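Esterase/lipase (Lactobacillus rhamnosus, PDB 4N5H) probably hydrolyses carboxylic esters as an esterase of the alpha/beta-hydrolase fold, with acyl transfer a likely related activity. Local coordinates at residues 37-42 against 52-57; 183-188 against 247-252; 241-246 against 276-281. The protein carries 1 engineered substitution. All coordinates share one frame; numbering follows the deposited sequence.

Contact 1: 37-42 against 52-57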
loop_
_atom_site.group_PDB
_atom_site.type_symbol
_atom_site.label_atom_id
_atom_site.label_comp_id
_atom_site.label_asym_id
_atom_site.label_seq_id
_atom_site.Cartn_x
_atom_site.Cartn_y
_atom_site.Cartn_z
ATOM N N TRP A 37 -17.687 -1.685 2.934
ATOM C CA TRP A 37 -18.200 -0.689 1.990
ATOM C C TRP A 37 -18.491 -1.382 0.617
ATOM O O TRP A 37 -17.817 -2.365 0.248
ATOM C CB TRP A 37 -17.362 0.592 1.822
ATOM C CG TRP A 37 -16.009 0.628 1.069
ATOM C CD1 TRP A 37 -15.186 -0.389 0.769
ATOM C CD2 TRP A 37 -15.302 1.844 0.645
ATOM N NE1 TRP A 37 -14.054 0.058 0.200
ATOM C CE2 TRP A 37 -14.071 1.432 0.109
ATOM C CE3 TRP A 37 -15.591 3.223 0.690
ATOM C CZ2 TRP A 37 -13.091 2.376 -0.349
ATOM C CZ3 TRP A 37 -14.674 4.152 0.101
ATOM C CH2 TRP A 37 -13.446 3.719 -0.380
ATOM N N GLU A 38 -19.413 -0.752 -0.131
ATOM C CA GLU A 38 -19.785 -1.122 -1.454
ATOM C C GLU A 38 -19.623 0.175 -2.270
ATOM O O GLU A 38 -20.239 1.166 -1.957
ATOM C CB GLU A 38 -21.260 -1.554 -1.456
ATOM C CG GLU A 38 -21.550 -2.825 -0.663
ATOM C CD GLU A 38 -23.022 -3.041 -0.327
ATOM O OE1 GLU A 38 -23.877 -2.205 -0.697
ATOM O OE2 GLU A 38 -23.351 -3.992 0.472
ATOM N N THR A 39 -18.826 0.099 -3.307
ATOM C CA THR A 39 -18.378 1.327 -3.945
ATOM C C THR A 39 -18.895 1.511 -5.365
ATOM O O THR A 39 -19.193 0.516 -6.068
ATOM C CB THR A 39 -16.835 1.422 -3.949
ATOM O OG1 THR A 39 -16.271 0.281 -4.577
ATOM C CG2 THR A 39 -16.313 1.542 -2.550
ATOM N N GLU A 40 -18.865 2.781 -5.799
ATOM C CA GLU A 40 -19.001 3.092 -7.223
ATOM C C GLU A 40 -20.323 2.647 -7.856
ATOM O O GLU A 40 -20.429 2.171 -8.981
ATOM C CB GLU A 40 -17.762 2.482 -7.982
ATOM C CG GLU A 40 -17.553 3.170 -9.354
ATOM C CD GLU A 40 -16.515 2.410 -10.186
ATOM O OE1 GLU A 40 -16.292 1.164 -10.012
ATOM O OE2 GLU A 40 -15.985 3.022 -11.169
ATOM N N TYR A 41 -21.421 2.821 -7.128
ATOM C CA TYR A 41 -22.671 2.610 -7.740
ATOM C C TYR A 41 -23.076 3.826 -8.584
ATOM O O TYR A 41 -23.134 4.968 -8.075
ATOM C CB TYR A 41 -23.730 2.495 -6.669
ATOM C CG TYR A 41 -23.829 1.281 -5.807
ATOM C CD1 TYR A 41 -23.285 1.247 -4.495
ATOM C CD2 TYR A 41 -24.493 0.165 -6.244
ATOM C CE1 TYR A 41 -23.460 0.165 -3.673
ATOM C CE2 TYR A 41 -24.653 -0.929 -5.414
ATOM C CZ TYR A 41 -24.180 -0.880 -4.126
ATOM O OH TYR A 41 -24.449 -1.992 -3.305
ATOM N N ARG A 42 -23.450 3.584 -9.851
ATOM C CA ARG A 42 -24.022 4.688 -10.594
ATOM C C ARG A 42 -25.414 4.951 -10.054
ATOM O O ARG A 42 -26.227 4.045 -9.928
ATOM C CB ARG A 42 -24.157 4.277 -12.073
ATOM C CG ARG A 42 -22.880 4.229 -12.856
ATOM C CD ARG A 42 -23.158 3.693 -14.250
ATOM N NE ARG A 42 -21.930 3.662 -14.986
ATOM C CZ ARG A 42 -21.866 3.410 -16.297
ATOM N NH1 ARG A 42 -22.976 3.289 -16.999
ATOM N NH2 ARG A 42 -20.662 3.456 -16.896
ATOM N N THR A 52 -21.893 8.930 -9.019
ATOM C CA THR A 52 -21.737 7.653 -8.343
ATOM C C THR A 52 -21.777 7.855 -6.828
ATOM O O THR A 52 -21.622 8.956 -6.327
ATOM C CB THR A 52 -20.390 6.937 -8.720
ATOM O OG1 THR A 52 -19.310 7.814 -8.411
ATOM C CG2 THR A 52 -20.401 6.534 -10.182
ATOM N N LEU A 53 -21.977 6.772 -6.121
ATOM C CA LEU A 53 -22.076 6.817 -4.613
ATOM C C LEU A 53 -21.410 5.593 -4.007
ATOM O O LEU A 53 -21.236 4.557 -4.682
ATOM C CB LEU A 53 -23.515 7.076 -4.106
ATOM C CG LEU A 53 -24.546 6.064 -4.559
ATOM C CD1 LEU A 53 -24.534 4.798 -3.677
ATOM C CD2 LEU A 53 -25.945 6.595 -4.423
ATOM N N ASN A 54 -21.101 5.725 -2.688
ATOM C CA ASN A 54 -20.618 4.632 -1.886
ATOM C C ASN A 54 -21.630 4.393 -0.774
ATOM O O ASN A 54 -22.270 5.353 -0.264
ATOM C CB ASN A 54 -19.276 4.925 -1.179
ATOM C CG ASN A 54 -18.105 5.091 -2.155
ATOM O OD1 ASN A 54 -18.074 4.606 -3.240
ATOM N ND2 ASN A 54 -17.153 5.830 -1.705
ATOM N N LEU A 55 -21.671 3.135 -0.365
ATOM C CA LEU A 55 -22.439 2.681 0.815
ATOM C C LEU A 55 -21.496 2.049 1.824
ATOM O O LEU A 55 -20.603 1.248 1.508
ATOM C CB LEU A 55 -23.520 1.680 0.452
ATOM C CG LEU A 55 -24.459 2.110 -0.711
ATOM C CD1 LEU A 55 -25.460 1.050 -1.037
ATOM C CD2 LEU A 55 -25.166 3.418 -0.378
ATOM N N TYR A 56 -21.781 2.315 3.111
ATOM C CA TYR A 56 -20.908 1.858 4.194
ATOM C C TYR A 56 -21.813 1.235 5.289
ATOM O O TYR A 56 -22.931 1.716 5.578
ATOM C CB TYR A 56 -20.140 3.006 4.862
ATOM C CG TYR A 56 -19.417 3.937 3.920
ATOM C CD1 TYR A 56 -20.064 4.942 3.239
ATOM C CD2 TYR A 56 -18.027 3.846 3.803
ATOM C CE1 TYR A 56 -19.383 5.815 2.398
ATOM C CE2 TYR A 56 -17.326 4.750 2.999
ATOM C CZ TYR A 56 -18.033 5.717 2.261
ATOM O OH TYR A 56 -17.334 6.634 1.498
ATOM N N TYR A 57 -21.289 0.196 5.932
ATOM C CA TYR A 57 -22.017 -0.537 6.951
ATOM C C TYR A 57 -21.054 -1.115 8.015
ATOM O O TYR A 57 -19.915 -1.379 7.788
ATOM C CB TYR A 57 -22.596 -1.827 6.290
ATOM C CG TYR A 57 -23.371 -1.612 4.989
ATOM C CD1 TYR A 57 -22.720 -1.658 3.793
ATOM C CD2 TYR A 57 -24.724 -1.413 4.966
ATOM C CE1 TYR A 57 -23.353 -1.496 2.611
ATOM C CE2 TYR A 57 -25.407 -1.268 3.779
ATOM C CZ TYR A 57 -24.690 -1.319 2.563
ATOM O OH TYR A 57 -25.376 -1.203 1.376
#
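Leu55 presses its CD1 methyl against CE1 of the Tyr41 ring, 3.4 Å away, while Leu53 brings its own CD1 to Tyr41 CD1 at 3.9 Å. The two leucines line one face of the hairpin formed by strands 35-42 and 52-58, where the branched methyls pack obliquely against the ring. The opposite face carries a second aromatic group. Trp37 and Tyr56 run alongside each other in one direction, with CE3 of Trp37 3.3 Å from CE2 of Tyr56 and their planes at an oblique 37°. The methyl CG2 of Thr39 sits over the centre of the indole, and helix 86-94 covers Tyr56.

In the backbone, Glu38 and Leu55 form an antiparallel hydrogen-bonded pair, their side chains on the leucine face. Farther on, Glu40 and Tyr41 are both set opposite the single residue Leu53, a G1 beta bulge in which Glu40 takes a left-handed backbone conformation (phi 61°). Asn54 suits this spot because its amide reaches the N-H at the bulge: Asn54 OD1 accepts from Glu40 N at 3.2 Å and also from Arg82 NH1.

At the polar end, the extended Glu38 side chain crosses Tyr57 at about a right angle. Glu38 OE1 accepts from Tyr57 OH at 2.7 Å, and Tyr41 OH gives it a second bond of 2.7 Å, the two hydroxyls arriving from opposite faces of the carboxylate plane. Tyr41 OH also bonds Arg133, and Trp287 of the second subunit stacks on the Tyr41 ring. Two phenolic donors, with an arginine behind one of them, would help a buried Glu38 remain negatively charged.

Contact 2: 183-188 against 247-252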
loop_
_atom_site.group_PDB
_atom_site.type_symbol
_atom_site.label_atom_id
_atom_site.label_comp_id
_atom_site.label_asym_id
_atom_site.label_seq_id
_atom_site.Cartn_x
_atom_site.Cartn_y
_atom_site.Cartn_z
ATOM N N VAL A 183 -22.022 20.744 9.435
ATOM C CA VAL A 183 -20.715 20.882 10.050
ATOM C C VAL A 183 -19.978 22.047 9.347
ATOM O O VAL A 183 -19.626 21.932 8.195
ATOM C CB VAL A 183 -19.847 19.575 9.935
ATOM C CG1 VAL A 183 -18.441 19.730 10.502
ATOM C CG2 VAL A 183 -20.540 18.435 10.648
ATOM N N CYS A 184 -19.707 23.117 10.082
ATOM C CA CYS A 184 -19.078 24.320 9.570
ATOM C C CYS A 184 -19.645 24.728 8.203
ATOM O O CYS A 184 -18.926 24.886 7.233
ATOM C CB CYS A 184 -17.543 24.189 9.423
ATOM S SG CYS A 184 -16.735 23.769 10.996
ATOM N N PRO A 185 -20.981 24.881 8.147
ATOM C CA PRO A 185 -21.566 25.115 6.837
ATOM C C PRO A 185 -21.206 26.498 6.288
ATOM O O PRO A 185 -20.980 27.435 7.059
ATOM C CB PRO A 185 -23.062 25.103 7.095
ATOM C CG PRO A 185 -23.160 25.509 8.504
ATOM C CD PRO A 185 -22.002 24.795 9.190
ATOM N N VAL A 186 -21.200 26.602 4.966
ATOM C CA VAL A 186 -21.186 27.883 4.243
ATOM C C VAL A 186 -22.581 28.154 3.692
ATOM O O VAL A 186 -22.806 28.162 2.513
ATOM C CB VAL A 186 -20.052 27.914 3.263
ATOM C CG1 VAL A 186 -19.904 29.339 2.698
ATOM C CG2 VAL A 186 -18.788 27.594 4.055
ATOM N N ALA A 187 -23.524 28.270 4.588
ATOM C CA ALA A 187 -24.909 28.286 4.164
ATOM C C ALA A 187 -25.393 29.626 3.611
ATOM O O ALA A 187 -26.475 29.654 2.948
ATOM C CB ALA A 187 -25.815 27.788 5.258
ATOM N N GLU A 188 -24.600 30.701 3.856
ATOM C CA GLU A 188 -24.907 32.033 3.329
ATOM C C GLU A 188 -23.786 32.531 2.428
ATOM O O GLU A 188 -23.024 33.443 2.804
ATOM C CB GLU A 188 -25.171 32.993 4.504
ATOM C CG GLU A 188 -26.291 32.568 5.413
ATOM C CD GLU A 188 -27.662 32.737 4.763
ATOM O OE1 GLU A 188 -27.987 33.867 4.304
ATOM O OE2 GLU A 188 -28.402 31.780 4.720
ATOM N N LEU A 247 -17.872 32.799 11.052
ATOM C CA LEU A 247 -18.848 33.841 10.803
ATOM C C LEU A 247 -20.089 33.325 10.088
ATOM O O LEU A 247 -21.205 33.800 10.286
ATOM C CB LEU A 247 -18.270 34.982 9.959
ATOM C CG LEU A 247 -17.315 35.974 10.638
ATOM C CD1 LEU A 247 -17.322 37.214 9.724
ATOM C CD2 LEU A 247 -17.678 36.313 12.106
ATOM N N GLN A 248 -19.901 32.351 9.200
ATOM C CA GLN A 248 -21.064 31.684 8.585
ATOM C C GLN A 248 -21.997 30.982 9.563
ATOM O O GLN A 248 -23.191 30.951 9.389
ATOM C CB GLN A 248 -20.580 30.689 7.547
ATOM C CG GLN A 248 -19.985 31.328 6.321
ATOM C CD GLN A 248 -21.044 31.767 5.312
ATOM O OE1 GLN A 248 -22.069 31.106 5.130
ATOM N NE2 GLN A 248 -20.834 32.916 4.711
ATOM N N SER A 249 -21.431 30.274 10.563
ATOM C CA SER A 249 -22.212 29.687 11.590
ATOM C C SER A 249 -22.970 30.756 12.410
ATOM O O SER A 249 -24.148 30.583 12.727
ATOM C CB SER A 249 -21.322 28.817 12.541
ATOM O OG SER A 249 -20.932 27.601 11.923
ATOM N N GLN A 250 -22.289 31.850 12.733
ATOM C CA GLN A 250 -22.974 32.966 13.437
ATOM C C GLN A 250 -24.138 33.511 12.585
ATOM O O GLN A 250 -25.214 33.747 13.113
ATOM C CB GLN A 250 -22.031 34.117 13.755
ATOM C CG GLN A 250 -20.938 33.677 14.729
ATOM C CD GLN A 250 -20.056 34.842 15.143
ATOM O OE1 GLN A 250 -19.292 35.395 14.363
ATOM N NE2 GLN A 250 -20.127 35.155 16.398
ATOM N N ALA A 251 -23.916 33.692 11.321
ATOM C CA ALA A 251 -24.962 34.183 10.398
ATOM C C ALA A 251 -26.101 33.211 10.339
ATOM O O ALA A 251 -27.295 33.604 10.388
ATOM C CB ALA A 251 -24.417 34.426 9.008
ATOM N N LEU A 252 -25.803 31.906 10.208
ATOM C CA LEU A 252 -26.862 30.919 10.203
ATOM C C LEU A 252 -27.704 30.852 11.449
ATOM O O LEU A 252 -28.924 30.660 11.401
ATOM C CB LEU A 252 -26.286 29.498 9.977
ATOM C CG LEU A 252 -27.323 28.446 9.755
ATOM C CD1 LEU A 252 -28.284 28.789 8.616
ATOM C CD2 LEU A 252 -26.558 27.153 9.332
HETATM O O HOH W 1 -19.644 27.560 9.535
HETATM O O HOH W 2 -23.739 29.470 7.090
#
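Gln248 points from helix 246-258 toward the loop that follows strand 179-183, a helix-to-loop junction of the alpha/beta-hydrolase fold, and its amide grips the backbone of Glu188 at two points. Gln248 OE1 accepts from Glu188 N at 2.9 Å, the donor lying in the carbonyl plane of the glutamine. Gln248 NE2 donates to Glu188 O at 3.0 Å; that oxygen lies in the amide plane of Gln248, although seen from the Glu188 carbonyl the donor stands 57° above the plane. Glutamine suits the place because one group offers both an acceptor and a donor, and the bend at chi2 (-82°) turns CD toward the loop. Val186 meets this amide at a slant, CG1 lying 3.7 Å from Gln248 OE1, while its backbone bonds Ser146.

One turn along the helix, Leu252 lies across the Pro185 ring. Leu252 CD2 touches Pro185 CG at 3.9 Å and lies near Ala187 CB, so compact apolar groups close this side together with Phe223.

Two waters bridge polar atoms that do not meet directly. One takes the N-H of Ala187 and lies within bonding distance of Gln248 O and OE1; the other links Pro185 O, at 2.8 Å from the water, to Ser249 OG, at 2.7 Å.

Contact 3: 241-246 against 276-281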
loop_
_atom_site.group_PDB
_atom_site.type_symbol
_atom_site.label_atom_id
_atom_site.label_comp_id
_atom_site.label_asym_id
_atom_site.label_seq_id
_atom_site.Cartn_x
_atom_site.Cartn_y
_atom_site.Cartn_z
ATOM N N GLN A 241 -15.414 28.296 17.384
ATOM C CA GLN A 241 -14.782 29.568 17.196
ATOM C C GLN A 241 -13.442 29.509 16.505
ATOM O O GLN A 241 -13.014 30.536 15.985
ATOM C CB GLN A 241 -14.590 30.221 18.588
ATOM C CG GLN A 241 -15.900 30.415 19.261
ATOM C CD GLN A 241 -15.757 31.232 20.525
ATOM O OE1 GLN A 241 -14.930 30.937 21.377
ATOM N NE2 GLN A 241 -16.629 32.227 20.670
ATOM N N ASN A 242 -12.786 28.344 16.352
ATOM C CA ASN A 242 -11.615 28.206 15.547
ATOM C C ASN A 242 -11.878 27.698 14.120
ATOM O O ASN A 242 -10.954 27.435 13.365
ATOM C CB ASN A 242 -10.534 27.352 16.265
ATOM C CG ASN A 242 -9.636 28.224 17.124
ATOM O OD1 ASN A 242 -9.027 29.147 16.605
ATOM N ND2 ASN A 242 -9.625 28.002 18.415
ATOM N N ASP A 243 -13.146 27.551 13.727
ATOM C CA ASP A 243 -13.503 27.368 12.322
ATOM C C ASP A 243 -13.192 28.635 11.520
ATOM O O ASP A 243 -13.642 29.690 11.898
ATOM C CB ASP A 243 -15.016 27.020 12.296
ATOM C CG ASP A 243 -15.583 26.942 10.887
ATOM O OD1 ASP A 243 -14.795 26.662 9.954
ATOM O OD2 ASP A 243 -16.789 27.119 10.753
ATOM N N SER A 244 -12.407 28.556 10.485
ATOM C CA SER A 244 -12.155 29.693 9.646
ATOM C C SER A 244 -13.472 30.260 9.085
ATOM O O SER A 244 -13.532 31.450 8.843
ATOM C CB SER A 244 -11.312 29.290 8.471
ATOM O OG SER A 244 -11.809 28.154 7.783
ATOM N N PHE A 245 -14.530 29.452 8.984
ATOM C CA PHE A 245 -15.896 29.917 8.592
ATOM C C PHE A 245 -16.830 30.145 9.721
ATOM O O PHE A 245 -18.056 30.130 9.563
ATOM C CB PHE A 245 -16.502 28.912 7.603
ATOM C CG PHE A 245 -15.841 28.933 6.255
ATOM C CD1 PHE A 245 -14.806 28.078 5.966
ATOM C CD2 PHE A 245 -16.217 29.884 5.322
ATOM C CE1 PHE A 245 -14.207 27.986 4.715
ATOM C CE2 PHE A 245 -15.567 29.866 4.073
ATOM C CZ PHE A 245 -14.628 28.869 3.766
ATOM N N TYR A 246 -16.352 30.471 10.914
ATOM C CA TYR A 246 -17.230 30.635 12.059
ATOM C C TYR A 246 -18.257 31.754 11.783
ATOM O O TYR A 246 -19.385 31.672 12.262
ATOM C CB TYR A 246 -16.405 30.985 13.321
ATOM C CG TYR A 246 -17.187 31.150 14.583
ATOM C CD1 TYR A 246 -18.105 30.173 15.089
ATOM C CD2 TYR A 246 -17.071 32.353 15.319
ATOM C CE1 TYR A 246 -18.781 30.329 16.261
ATOM C CE2 TYR A 246 -17.771 32.494 16.501
ATOM C CZ TYR A 246 -18.602 31.501 16.982
ATOM O OH TYR A 246 -19.300 31.664 18.123
ATOM N N LEU A 276 -9.046 22.586 16.656
ATOM C CA LEU A 276 -10.479 22.360 16.317
ATOM C C LEU A 276 -10.823 23.327 15.199
ATOM O O LEU A 276 -11.654 24.245 15.307
ATOM C CB LEU A 276 -11.297 22.589 17.569
ATOM C CG LEU A 276 -10.946 21.639 18.670
ATOM C CD1 LEU A 276 -11.930 21.867 19.782
ATOM C CD2 LEU A 276 -10.916 20.177 18.252
ATOM N N LYS A 277 -10.159 23.056 14.086
ATOM C CA LYS A 277 -10.257 23.869 12.879
ATOM C C LYS A 277 -11.509 23.528 12.062
ATOM O O LYS A 277 -12.307 22.713 12.444
ATOM C CB LYS A 277 -9.025 23.618 12.024
ATOM C CG LYS A 277 -8.888 22.178 11.478
ATOM C CD LYS A 277 -7.793 22.046 10.430
ATOM C CE LYS A 277 -8.267 22.603 9.075
ATOM N NZ LYS A 277 -9.320 21.882 8.316
ATOM N N HIS A 278 -11.654 24.198 10.904
ATOM C CA HIS A 278 -12.748 23.896 9.970
ATOM C C HIS A 278 -12.818 22.425 9.747
ATOM O O HIS A 278 -11.839 21.777 9.425
ATOM C CB HIS A 278 -12.404 24.620 8.641
ATOM C CG HIS A 278 -13.471 24.547 7.613
ATOM N ND1 HIS A 278 -14.707 25.126 7.805
ATOM C CD2 HIS A 278 -13.466 24.055 6.355
ATOM C CE1 HIS A 278 -15.450 24.898 6.732
ATOM N NE2 HIS A 278 -14.708 24.312 5.821
ATOM N N VAL A 279 -14.021 21.907 9.902
ATOM C CA VAL A 279 -14.411 20.545 9.669
ATOM C C VAL A 279 -13.515 19.490 10.310
ATOM O O VAL A 279 -13.325 18.415 9.758
ATOM C CB VAL A 279 -14.675 20.207 8.177
ATOM C CG1 VAL A 279 -15.766 21.132 7.611
ATOM C CG2 VAL A 279 -13.457 20.221 7.332
ATOM N N PHE A 280 -13.007 19.777 11.504
ATOM C CA PHE A 280 -11.995 18.888 12.127
ATOM C C PHE A 280 -12.556 17.506 12.391
ATOM O O PHE A 280 -11.842 16.523 12.242
ATOM C CB PHE A 280 -11.419 19.493 13.442
ATOM C CG PHE A 280 -12.392 19.384 14.585
ATOM C CD1 PHE A 280 -12.480 18.227 15.354
ATOM C CD2 PHE A 280 -13.282 20.456 14.894
ATOM C CE1 PHE A 280 -13.452 18.130 16.368
ATOM C CE2 PHE A 280 -14.195 20.393 15.907
ATOM C CZ PHE A 280 -14.305 19.190 16.674
ATOM N N ASN A 281 -13.825 17.453 12.707
ATOM C CA ASN A 281 -14.488 16.157 13.064
ATOM C C ASN A 281 -14.770 15.203 11.924
ATOM O O ASN A 281 -15.010 14.021 12.107
ATOM C CB ASN A 281 -15.711 16.383 13.927
ATOM C CG ASN A 281 -16.762 17.179 13.225
ATOM O OD1 ASN A 281 -16.495 18.346 12.850
ATOM N ND2 ASN A 281 -17.860 16.576 12.907
HETATM O O HOH W 3 -13.351 25.594 17.237
HETATM O O HOH W 4 -10.006 26.503 10.111
#
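Asp243 and His278 are joined by a short hydrogen bond between two loops of the alpha/beta-hydrolase fold, a pairing consistent with the acid and base of a Ser-His-Asp triad. The bond runs from His278 ND1 to Asp243 OD1 at 2.6 Å; it meets the oxygen on its syn side and lies near the imidazole plane. With Asp243 CG anti to the backbone N (chi1 174°), the carboxylate is carried to the imidazole edge, 16° from coplanar with it. Phe245 N donates to the same Asp243 OD1 at 3.0 Å from the other face of the carboxylate, making an Asx turn that helps fix the aspartate. At the far end of the imidazole, NE2 bonds Ser146 OG, the probable nucleophile.

Apolar packing holds the ring from both sides. Phe245 CD1 lies over one face, offset toward the rim and 3.3 Å from His278 CE1, while Val279 CG1 covers the centre of the other. The two aromatic planes meet obliquely, and an apolar phenyl can cover this face without competing for the ring nitrogens.

Water bridges tie the backbones. One water accepts from Asn242 N and donates to Leu276 O. The side chain of Asn242 turns its OD1 to Gln45 of the third subunit. The other water accepts two N-H groups, that of Ser244 N at 3.2 Å and that of His278 N at 2.9 Å.

Contacts 2 and 3 are neighbours, with centres about 11 Å apart: contact 3 holds the probable acid and base, and contact 2 touches them through Cys184 CB, which packs on Asp243 OD2 and His278 ND1. Contact 3 uses the loop entering helix 246-258, contact 2 the helix itself. Contact 1 lies about 28 to 29 Å from both, centre to centre, and joins the two strands of the hairpin 35-42/52-58. Contacts 1 and 2 are buried, whereas contact 3 is partly exposed. Strand bonds, interrupted by a bulge, and aromatic packing dominate the hairpin; a glutamine amide does the joining in contact 2, an Asp-His bond with ring packing in contact 3, and waters bridge both. Other subunits reach contacts 1 and 3, but none touches contact 2.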